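Local coordinates for protein Cdhr2 (Mus musculus, PDB 5CYX), which probably joins adjacent microvilli of the epithelial brush border through calcium-dependent heterophilic adhesion to CDHR5, and so controls how microvilli pack at the apical membrane, at residues S111-T117 and S209-E215; V120-S126 and S165-T171; V140-I144 and F158-G164; L172-N176 and S249-I253. The contacts are given in a common frame with arbitrary orientation. Residues are numbered along the deposited sequence.

Interaction 1 (S111-T117 and S209-E215); sequences STSINET and SISVIDE. With CA (calcium ion), chain E.
Cadherin repeats pair their first and last strands in parallel, and the second repeat here is a clear case: strand 109-115 lies along strand 206-213, the short segments 4.7 Å apart at -28°, both extended, in the register Ser-111 to Ser-209 through Asn-115 to Ile-213. Ser-209 O, first along 209-215, accepts from Thr-112 N at 2.9 Å. Ile-210 (m) faces the core with Thr-112, Ile-114 and Val-212; its CG2 meets Ile-114 CD1 at 3.6 Å, Ile-114 being p. Ser-211 N donates to Thr-112 O and Ser-211 O accepts from Ile-114 N, each at 2.9 Å, while one water links Thr-112 O to Ser-211 OG. Val-212 CG1 packs on Glu-116 CB at 3.6 Å. Ile-213 N donates to Ile-114 O at 2.8 Å, and Ile-213 O accepts from Glu-116 N at 3.1 Å. There the strands give way to a calcium site at the border with the third repeat: Asp-214 OD1, Glu-215 O and Glu-116 OE2 each lie 2.3 Å from the ion, and Asp-217 and Asp-250 complete its protein ligands. Asp-214 OD2 accepts from Gly-252 N. Glu-116, with chi1 p and chi2 t, also takes Glu-215 N on OE2 at 2.9 Å, and its OE1 accepts from Tyr-174 N. The Glu-215 side chain (m, t) turns back, its OE1 accepting from Thr-117 N at 2.8 Å and, very short, from Thr-117 OG1 at 2.3 Å.

Interaction 2 (V120-S126 and S165-T171); sequences VGSVVFS and SIVLNDT
A beta bulge interrupts the antiparallel pairing of strands 123-126 and 165-168, 4.5 Å apart at 162°, in the smaller sheet of the second cadherin repeat. Val-123 faces Val-167 as a non-hydrogen-bonded pair; the register then slips by one, so that Phe-125 and Ile-166 form a hydrogen-bonded pair and Ser-126 meets Ser-165. The extra residue, Val-124, has a psi of -43°, which breaks the extended run; its N still donates to Ile-166 O at 2.7 Å, and Ile-166 N to Phe-125 O at 2.8 Å. Upstream, Gly-121 N binds Leu-168 O and Leu-168 N binds Ser-122 O, both at 2.8 Å, with Gly-121 at positive phi.

Val-120 (t) sets CG1 3.6 Å from Leu-168 O. Val-123 CG2 touches Val-167 CG2 at 4.1 Å, both t, whereas Val-124 (t) goes inward, its CG2 4.0 Å from Leu-168 CB (Leu-168 t, p) and its CB 4.3 Å from Ile-166 CG2 (Ile-166 m, t). Ile-114 and Ile-210 of the facing sheet also cover Val-124. Phe-125, t, packs its ring on Thr-112 and Val-208, away from 165-171. At the outer edge of strand 123-126, Val-123 N donates to Asn-169 OD1 of the second subunit. Ser-126 and Ser-165, both m, are hydrogen-bonded, OG to OG, at 2.5 Å.

Interaction 3 (V140-I144 and F158-G164); sequences VQYFI and FRILENG
Tyr-142 lays one ring face over Gly-164, whose CA sits 3.6 Å from the ring centroid and 12° off its normal, a CH-pi contact. The ring, at chi1 m and chi2 near 90°, has Glu-162 O at its edge, 3.1 Å from Tyr-142 CE1, and its OH is hydrogen-bonded to Ala-129 N. Gly-164 closes a type I turn from Leu-161, its N 2.9 Å from Leu-161 O; its phi of 92° suits glycine, and a CB there would crowd Tyr-142 CZ. Strands 140-148 and 158-160 are edge strands of the two different sheets of the cadherin beta sandwich, their short segments nearly antiparallel at 161° and 6.8 Å apart at closest approach; the direct contacts between them are packing. Ile-160, chi1 t, puts CD1 3.9 Å from Tyr-142 CB and CG2 3.5 Å from Tyr-142 O. Ile-144 (m, t) follows, its CG1 4.0 Å from Ile-160 CB and its CD1 4.2 Å from Phe-158 CB. At the other end a water donates to both Val-140 O, at 2.7 Å, and Glu-162 O, at 2.8 Å.

Interaction 4 (L172-N176 and S249-I253); sequences LSYNN and SDKGI. With CA (calcium ion), chain E; CA (calcium ion), chain F.
This is a small surface contact between loops of successive repeats: 172-176, between strands 165-168 and 180-189 of the second, meets 249-253, which follows strand 240-248 of the third. About 179 Å² is buried. Tyr-174 (t) and Asn-175 (m) point across, their CA atoms nearest Gly-252 at 7.5 Å and Asp-250 at 6.7 Å. Tyr-174 CE1 comes within 3.4 Å of Gly-252 N, which is hydrogen-bonded to Asp-214. The Asn-175 side chain lies against the backbone of Ser-249 to Lys-251. On the first loop, Ser-173 OG accepts from Asn-176 N at 2.9 Å in an ST motif; on the second, Ile-253 N returns to Asp-250 O at 3.0 Å. Loop 249-253 is itself part of the calcium-binding linker characteristic of cadherins, where Asp-250 bridges the two ions held here. Asp-248, Leu-218 and Glu-304 supply the second ion's other protein ligands, and two waters also bind it. With chi1 m, Asp-250 sets OD1 2.3 Å from the ion it shares with Glu-116 and OD2 2.2 Å from the other.

After the first repeat, the chain enters strand 109-115, whose partner comes only at 206-213, so interaction 1 closes nearly the whole second repeat. Within that loop, interaction 2 closes a shorter one, from 120-126 to 165-171, and interaction 3 a shorter one still, from 140-144 to 158-164. Interactions 2 and 3 join through the smaller sheet, where Val-167 pairs with Arg-159, and Val-124 and Phe-158 pack on Ile-210 of interaction 1, bringing the two sheets together. Interaction 4 starts where 165-171 ends and crosses interaction 1: 209-215 falls between its segments. The two share a calcium ion and a water, tying the second repeat to the third.

Interaction 1 (S111-T117 and S209-E215)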
# COMPACT_ATOMS: atom_id res chain seq x y z
N SER A 111 1.42 -19.79 8.69
CA SER A 111 1.70 -20.29 7.36
C SER A 111 0.54 -19.97 6.40
O SER A 111 -0.61 -19.84 6.81
CB SER A 111 1.98 -21.77 7.38
OG SER A 111 0.83 -22.45 7.86
N THR A 112 0.85 -19.84 5.11
CA THR A 112 -0.17 -19.63 4.13
C THR A 112 0.35 -20.08 2.76
O THR A 112 1.58 -20.25 2.56
CB THR A 112 -0.57 -18.11 4.11
OG1 THR A 112 -1.72 -17.92 3.31
CG2 THR A 112 0.54 -17.27 3.52
N SER A 113 -0.56 -20.24 1.81
CA SER A 113 -0.21 -20.54 0.43
C SER A 113 -0.68 -19.43 -0.50
O SER A 113 -1.79 -18.92 -0.34
CB SER A 113 -0.86 -21.83 -0.03
OG SER A 113 -0.39 -22.86 0.77
N ILE A 114 0.13 -19.11 -1.50
CA ILE A 114 -0.30 -18.19 -2.55
C ILE A 114 0.07 -18.68 -3.93
O ILE A 114 1.09 -19.36 -4.12
CB ILE A 114 0.26 -16.79 -2.33
CG1 ILE A 114 1.79 -16.80 -2.42
CG2 ILE A 114 -0.23 -16.23 -1.00
CD1 ILE A 114 2.44 -15.53 -1.97
N ASN A 115 -0.80 -18.36 -4.89
CA ASN A 115 -0.56 -18.65 -6.28
C ASN A 115 0.60 -17.81 -6.76
O ASN A 115 0.67 -16.62 -6.42
CB ASN A 115 -1.77 -18.25 -7.14
CG ASN A 115 -2.91 -19.23 -7.04
OD1 ASN A 115 -4.02 -18.90 -7.41
ND2 ASN A 115 -2.68 -20.37 -6.54
N GLU A 116 1.42 -18.38 -7.63
CA GLU A 116 2.59 -17.61 -8.13
C GLU A 116 2.12 -16.43 -9.01
O GLU A 116 2.87 -15.47 -9.10
CB GLU A 116 3.59 -18.47 -8.88
CG GLU A 116 3.23 -18.88 -10.29
CD GLU A 116 4.20 -19.88 -10.93
OE1 GLU A 116 5.46 -19.90 -10.70
OE2 GLU A 116 3.67 -20.65 -11.78
N THR A 117 0.93 -16.50 -9.64
CA THR A 117 0.40 -15.34 -10.44
C THR A 117 -0.23 -14.23 -9.60
O THR A 117 -0.71 -13.28 -10.16
CB THR A 117 -0.65 -15.73 -11.51
OG1 THR A 117 -1.69 -16.46 -10.89
CG2 THR A 117 -0.04 -16.55 -12.62
N SER A 209 5.57 -18.49 7.18
CA SER A 209 5.93 -19.44 6.15
C SER A 209 4.99 -19.33 4.97
O SER A 209 3.78 -19.55 5.12
CB SER A 209 5.86 -20.85 6.71
OG SER A 209 6.75 -20.93 7.81
N ILE A 210 5.55 -19.00 3.80
CA ILE A 210 4.77 -18.86 2.57
C ILE A 210 5.06 -19.96 1.56
O ILE A 210 6.19 -20.06 1.12
CB ILE A 210 5.03 -17.48 1.94
CG1 ILE A 210 4.73 -16.38 2.97
CG2 ILE A 210 4.17 -17.28 0.69
CD1 ILE A 210 5.19 -15.04 2.55
N SER A 211 4.07 -20.79 1.20
CA SER A 211 4.21 -21.72 0.06
C SER A 211 3.72 -21.07 -1.25
O SER A 211 2.65 -20.52 -1.29
CB SER A 211 3.48 -23.04 0.29
OG SER A 211 3.81 -23.52 1.57
N VAL A 212 4.53 -21.14 -2.30
CA VAL A 212 4.13 -20.68 -3.61
C VAL A 212 3.64 -21.85 -4.40
O VAL A 212 4.35 -22.87 -4.49
CB VAL A 212 5.31 -20.05 -4.35
CG1 VAL A 212 4.83 -19.43 -5.67
CG2 VAL A 212 5.97 -19.01 -3.45
N ILE A 213 2.46 -21.70 -4.99
CA ILE A 213 1.80 -22.72 -5.77
C ILE A 213 2.13 -22.52 -7.23
O ILE A 213 1.98 -21.42 -7.81
CB ILE A 213 0.26 -22.62 -5.59
CG1 ILE A 213 -0.12 -22.98 -4.15
CG2 ILE A 213 -0.52 -23.46 -6.61
CD1 ILE A 213 -1.57 -22.58 -3.82
N ASP A 214 2.60 -23.59 -7.85
CA ASP A 214 3.00 -23.57 -9.24
C ASP A 214 1.74 -23.58 -10.10
O ASP A 214 0.81 -24.41 -9.89
CB ASP A 214 3.90 -24.76 -9.57
CG ASP A 214 4.68 -24.57 -10.86
OD1 ASP A 214 4.59 -23.47 -11.55
OD2 ASP A 214 5.41 -25.53 -11.17
N GLU A 215 1.69 -22.63 -11.04
CA GLU A 215 0.57 -22.54 -11.98
C GLU A 215 1.06 -22.80 -13.40
O GLU A 215 2.21 -22.60 -13.67
CB GLU A 215 -0.10 -21.19 -11.88
CG GLU A 215 -0.84 -20.96 -10.56
CD GLU A 215 -1.50 -19.57 -10.58
OE1 GLU A 215 -0.83 -18.53 -10.32
OE2 GLU A 215 -2.69 -19.52 -10.88
CA CA E . 4.42 -22.06 -13.40
O HOH W 1 3.24 -22.39 3.93
O HOH W 2 6.51 -21.16 -12.74

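Interaction 2 (V120-S126 and S165-T171)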
# COMPACT_ATOMS: atom_id res chain seq x y z
N VAL A 120 1.02 -8.02 -8.08
CA VAL A 120 1.72 -7.11 -7.25
C VAL A 120 0.71 -6.08 -6.70
O VAL A 120 -0.06 -5.56 -7.44
CB VAL A 120 2.87 -6.41 -8.05
CG1 VAL A 120 3.49 -5.34 -7.21
CG2 VAL A 120 3.95 -7.43 -8.40
N GLY A 121 0.87 -5.74 -5.43
CA GLY A 121 0.01 -4.95 -4.62
C GLY A 121 -1.04 -5.78 -3.87
O GLY A 121 -1.82 -5.23 -3.09
N SER A 122 -1.08 -7.08 -4.12
CA SER A 122 -1.97 -7.96 -3.32
C SER A 122 -1.46 -8.15 -1.92
O SER A 122 -0.24 -8.38 -1.71
CB SER A 122 -2.09 -9.33 -3.94
OG SER A 122 -2.53 -9.37 -5.28
N VAL A 123 -2.39 -8.21 -0.97
CA VAL A 123 -2.10 -8.70 0.37
C VAL A 123 -1.86 -10.23 0.38
O VAL A 123 -2.71 -11.01 -0.03
CB VAL A 123 -3.16 -8.33 1.43
CG1 VAL A 123 -2.92 -9.07 2.75
CG2 VAL A 123 -3.12 -6.84 1.71
N VAL A 124 -0.73 -10.61 0.96
CA VAL A 124 -0.32 -11.99 1.09
C VAL A 124 -0.82 -12.61 2.38
O VAL A 124 -1.19 -13.73 2.39
CB VAL A 124 1.23 -12.13 1.07
CG1 VAL A 124 1.69 -13.56 1.49
CG2 VAL A 124 1.71 -11.82 -0.31
N PHE A 125 -0.72 -11.87 3.47
CA PHE A 125 -1.06 -12.34 4.79
C PHE A 125 -1.06 -11.14 5.71
O PHE A 125 -0.27 -10.17 5.50
CB PHE A 125 -0.00 -13.33 5.33
CG PHE A 125 -0.51 -14.19 6.47
CD1 PHE A 125 -1.53 -15.12 6.26
CD2 PHE A 125 0.00 -14.05 7.78
CE1 PHE A 125 -2.03 -15.89 7.31
CE2 PHE A 125 -0.48 -14.84 8.83
CZ PHE A 125 -1.52 -15.74 8.60
N SER A 126 -1.86 -11.23 6.76
CA SER A 126 -1.97 -10.16 7.74
C SER A 126 -1.71 -10.68 9.15
O SER A 126 -2.17 -11.75 9.51
CB SER A 126 -3.35 -9.50 7.62
OG SER A 126 -3.41 -8.81 6.37
N SER A 165 -0.61 -5.90 7.40
CA SER A 165 -0.68 -6.60 6.11
C SER A 165 0.64 -6.61 5.35
O SER A 165 1.21 -5.54 5.08
CB SER A 165 -1.75 -6.01 5.22
OG SER A 165 -3.01 -6.42 5.69
N ILE A 166 1.05 -7.82 4.95
CA ILE A 166 2.22 -8.08 4.13
C ILE A 166 1.69 -8.04 2.69
O ILE A 166 0.73 -8.75 2.34
CB ILE A 166 2.80 -9.49 4.46
CG1 ILE A 166 3.22 -9.52 5.92
CG2 ILE A 166 3.97 -9.88 3.55
CD1 ILE A 166 3.67 -10.91 6.37
N VAL A 167 2.29 -7.15 1.90
CA VAL A 167 1.91 -6.94 0.51
C VAL A 167 2.98 -7.45 -0.41
O VAL A 167 4.17 -7.14 -0.19
CB VAL A 167 1.68 -5.44 0.21
CG1 VAL A 167 1.45 -5.26 -1.26
CG2 VAL A 167 0.46 -4.97 1.00
N LEU A 168 2.57 -8.11 -1.47
CA LEU A 168 3.46 -8.51 -2.52
C LEU A 168 3.93 -7.32 -3.35
O LEU A 168 3.06 -6.57 -3.87
CB LEU A 168 2.75 -9.46 -3.43
CG LEU A 168 3.64 -10.09 -4.47
CD1 LEU A 168 4.60 -11.14 -3.87
CD2 LEU A 168 2.77 -10.67 -5.56
N ASN A 169 5.25 -7.19 -3.46
CA ASN A 169 5.93 -6.08 -4.13
C ASN A 169 6.65 -6.40 -5.43
O ASN A 169 7.07 -5.50 -6.10
CB ASN A 169 6.90 -5.44 -3.12
CG ASN A 169 7.50 -4.19 -3.62
OD1 ASN A 169 6.80 -3.13 -3.79
ND2 ASN A 169 8.83 -4.25 -3.89
N ASP A 170 6.82 -7.67 -5.77
CA ASP A 170 7.41 -8.10 -7.02
C ASP A 170 6.78 -9.46 -7.34
O ASP A 170 6.02 -9.96 -6.54
CB ASP A 170 8.92 -8.25 -6.77
CG ASP A 170 9.77 -8.21 -8.04
OD1 ASP A 170 9.28 -8.31 -9.17
OD2 ASP A 170 11.01 -8.13 -7.89
N THR A 171 7.08 -10.01 -8.52
CA THR A 171 6.33 -11.14 -9.07
C THR A 171 6.97 -12.41 -8.55
O THR A 171 8.20 -12.48 -8.33
CB THR A 171 6.48 -11.22 -10.59
OG1 THR A 171 7.88 -11.13 -10.87
CG2 THR A 171 5.79 -10.06 -11.32

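Interaction 3 (V140-I144 and F158-G164)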
# COMPACT_ATOMS: atom_id res chain seq x y z
N VAL A 140 1.18 0.41 17.49
CA VAL A 140 1.98 -0.65 16.95
C VAL A 140 2.44 -0.40 15.49
O VAL A 140 1.66 0.04 14.66
CB VAL A 140 1.24 -1.99 17.08
CG1 VAL A 140 2.16 -3.13 16.65
CG2 VAL A 140 0.82 -2.20 18.53
N GLN A 141 3.73 -0.61 15.24
CA GLN A 141 4.32 -0.58 13.90
C GLN A 141 4.88 -1.96 13.64
O GLN A 141 5.26 -2.66 14.60
CB GLN A 141 5.47 0.44 13.82
CG GLN A 141 5.19 1.77 14.50
CD GLN A 141 6.07 2.91 13.99
OE1 GLN A 141 6.16 4.00 14.61
NE2 GLN A 141 6.70 2.70 12.84
N TYR A 142 4.94 -2.35 12.37
CA TYR A 142 5.45 -3.64 11.94
C TYR A 142 6.69 -3.57 11.07
O TYR A 142 6.85 -2.65 10.29
CB TYR A 142 4.38 -4.37 11.14
CG TYR A 142 3.13 -4.57 11.95
CD1 TYR A 142 2.14 -3.58 11.99
CD2 TYR A 142 2.92 -5.75 12.68
CE1 TYR A 142 0.99 -3.76 12.76
CE2 TYR A 142 1.80 -5.93 13.44
CZ TYR A 142 0.82 -4.97 13.46
OH TYR A 142 -0.30 -5.17 14.23
N PHE A 143 7.50 -4.62 11.15
CA PHE A 143 8.78 -4.68 10.42
C PHE A 143 9.05 -6.09 9.94
O PHE A 143 8.78 -7.05 10.67
CB PHE A 143 9.96 -4.27 11.30
CG PHE A 143 9.80 -2.96 11.90
CD1 PHE A 143 10.24 -1.80 11.22
CD2 PHE A 143 9.17 -2.84 13.12
CE1 PHE A 143 10.05 -0.55 11.80
CE2 PHE A 143 8.95 -1.59 13.69
CZ PHE A 143 9.40 -0.44 13.02
N ILE A 144 9.56 -6.19 8.71
CA ILE A 144 10.08 -7.41 8.18
C ILE A 144 11.55 -7.45 8.52
O ILE A 144 12.31 -6.64 8.00
CB ILE A 144 9.88 -7.54 6.65
CG1 ILE A 144 8.39 -7.70 6.34
CG2 ILE A 144 10.66 -8.75 6.11
CD1 ILE A 144 8.07 -7.53 4.87
N PHE A 158 8.53 -8.57 -0.69
CA PHE A 158 7.45 -8.43 0.26
C PHE A 158 7.67 -7.18 1.05
O PHE A 158 8.77 -6.82 1.29
CB PHE A 158 7.39 -9.58 1.26
CG PHE A 158 7.21 -10.90 0.63
CD1 PHE A 158 5.97 -11.28 0.10
CD2 PHE A 158 8.24 -11.86 0.68
CE1 PHE A 158 5.78 -12.54 -0.42
CE2 PHE A 158 8.06 -13.10 0.11
CZ PHE A 158 6.82 -13.45 -0.42
N ARG A 159 6.57 -6.56 1.46
CA ARG A 159 6.65 -5.37 2.27
C ARG A 159 5.48 -5.31 3.22
O ARG A 159 4.44 -5.85 2.93
CB ARG A 159 6.66 -4.15 1.37
CG ARG A 159 5.45 -4.00 0.42
CD ARG A 159 5.73 -2.81 -0.53
NE ARG A 159 4.69 -2.56 -1.53
CZ ARG A 159 3.48 -2.01 -1.29
NH1 ARG A 159 3.12 -1.68 -0.05
NH2 ARG A 159 2.62 -1.79 -2.28
N ILE A 160 5.61 -4.60 4.32
CA ILE A 160 4.62 -4.64 5.34
C ILE A 160 4.08 -3.26 5.63
O ILE A 160 4.80 -2.26 5.59
CB ILE A 160 5.14 -5.35 6.62
CG1 ILE A 160 3.95 -5.78 7.46
CG2 ILE A 160 6.10 -4.44 7.39
CD1 ILE A 160 4.23 -7.01 8.32
N LEU A 161 2.79 -3.20 5.86
CA LEU A 161 2.06 -1.94 6.09
C LEU A 161 1.87 -1.74 7.58
O LEU A 161 1.92 -2.70 8.38
CB LEU A 161 0.66 -1.99 5.43
CG LEU A 161 0.53 -2.15 3.93
CD1 LEU A 161 -0.95 -2.25 3.54
CD2 LEU A 161 1.17 -0.97 3.20
N GLU A 162 1.56 -0.52 7.94
CA GLU A 162 1.28 -0.14 9.32
C GLU A 162 0.16 -0.99 10.00
O GLU A 162 0.21 -1.19 11.18
CB GLU A 162 0.94 1.35 9.37
CG GLU A 162 2.15 2.24 9.03
CD GLU A 162 2.89 2.68 10.28
OE1 GLU A 162 2.20 3.26 11.15
OE2 GLU A 162 4.12 2.45 10.41
N ASN A 163 -0.85 -1.43 9.23
CA ASN A 163 -1.94 -2.30 9.78
C ASN A 163 -1.55 -3.79 9.90
O ASN A 163 -2.38 -4.64 10.27
CB ASN A 163 -3.19 -2.23 8.89
CG ASN A 163 -2.95 -2.80 7.50
OD1 ASN A 163 -1.84 -3.11 7.11
ND2 ASN A 163 -4.00 -2.91 6.74
N GLY A 164 -0.31 -4.16 9.54
CA GLY A 164 0.13 -5.57 9.71
C GLY A 164 -0.08 -6.48 8.49
O GLY A 164 0.22 -7.68 8.55
O HOH W 3 -0.79 -0.65 13.77

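Interaction 4 (L172-N176 and S249-I253)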
# COMPACT_ATOMS: atom_id res chain seq x y z
N LEU A 172 6.15 -13.42 -8.37
CA LEU A 172 6.64 -14.69 -7.83
C LEU A 172 7.03 -15.62 -8.96
O LEU A 172 6.56 -15.47 -10.05
CB LEU A 172 5.50 -15.37 -7.02
CG LEU A 172 4.91 -14.59 -5.85
CD1 LEU A 172 3.58 -15.09 -5.31
CD2 LEU A 172 5.91 -14.56 -4.73
N SER A 173 7.82 -16.67 -8.66
CA SER A 173 7.98 -17.81 -9.60
C SER A 173 8.38 -19.07 -8.85
O SER A 173 9.50 -19.14 -8.34
CB SER A 173 9.04 -17.53 -10.68
OG SER A 173 9.14 -18.67 -11.55
N TYR A 174 7.47 -20.05 -8.80
CA TYR A 174 7.76 -21.34 -8.21
C TYR A 174 9.05 -21.96 -8.77
O TYR A 174 9.84 -22.45 -8.04
CB TYR A 174 6.55 -22.30 -8.38
CG TYR A 174 6.79 -23.74 -7.90
CD1 TYR A 174 7.52 -24.64 -8.65
CD2 TYR A 174 6.26 -24.20 -6.69
CE1 TYR A 174 7.73 -25.97 -8.19
CE2 TYR A 174 6.49 -25.50 -6.22
CZ TYR A 174 7.20 -26.38 -6.98
OH TYR A 174 7.41 -27.69 -6.53
N ASN A 175 9.20 -21.96 -10.08
CA ASN A 175 10.31 -22.58 -10.80
C ASN A 175 11.58 -21.74 -10.97
O ASN A 175 12.66 -22.27 -11.05
CB ASN A 175 9.81 -22.98 -12.18
CG ASN A 175 8.72 -24.02 -12.10
OD1 ASN A 175 7.50 -23.73 -12.16
ND2 ASN A 175 9.15 -25.21 -11.85
N ASN A 176 11.45 -20.43 -11.08
CA ASN A 176 12.62 -19.57 -11.28
C ASN A 176 13.07 -18.71 -10.12
O ASN A 176 14.16 -18.13 -10.21
CB ASN A 176 12.38 -18.71 -12.51
CG ASN A 176 12.09 -19.56 -13.73
OD1 ASN A 176 11.03 -19.43 -14.38
ND2 ASN A 176 13.01 -20.47 -14.03
N SER A 249 7.76 -27.71 -18.06
CA SER A 249 8.69 -26.89 -17.30
C SER A 249 8.13 -26.46 -15.96
O SER A 249 8.88 -26.05 -15.08
CB SER A 249 9.12 -25.66 -18.13
OG SER A 249 9.70 -26.10 -19.32
N ASP A 250 6.80 -26.57 -15.78
CA ASP A 250 6.21 -26.31 -14.48
C ASP A 250 6.40 -27.57 -13.62
O ASP A 250 5.58 -28.52 -13.65
CB ASP A 250 4.72 -25.90 -14.59
CG ASP A 250 4.49 -24.70 -15.53
OD1 ASP A 250 4.76 -23.60 -15.13
OD2 ASP A 250 4.04 -24.88 -16.68
N LYS A 251 7.45 -27.55 -12.82
CA LYS A 251 7.91 -28.73 -12.06
C LYS A 251 7.02 -29.03 -10.85
O LYS A 251 7.11 -30.09 -10.31
CB LYS A 251 9.37 -28.63 -11.62
CG LYS A 251 10.37 -28.33 -12.73
CD LYS A 251 10.46 -29.44 -13.76
CE LYS A 251 11.45 -29.07 -14.84
NZ LYS A 251 11.29 -29.93 -16.05
N GLY A 252 6.21 -28.08 -10.42
CA GLY A 252 5.19 -28.32 -9.43
C GLY A 252 3.93 -28.96 -9.97
O GLY A 252 3.03 -29.27 -9.21
N ILE A 253 3.87 -29.12 -11.28
CA ILE A 253 2.74 -29.62 -12.00
C ILE A 253 3.08 -30.90 -12.72
O ILE A 253 2.40 -31.89 -12.52
CB ILE A 253 2.11 -28.54 -12.94
CG1 ILE A 253 1.49 -27.41 -12.10
CG2 ILE A 253 0.97 -29.11 -13.80
CD1 ILE A 253 1.23 -26.09 -12.84
CA CA E . 4.42 -22.06 -13.40
CA CA F . 3.35 -26.07 -18.39
O HOH W 2 6.51 -21.16 -12.74
O HOH W 4 1.59 -24.38 -19.13
O HOH W 5 1.85 -27.08 -16.67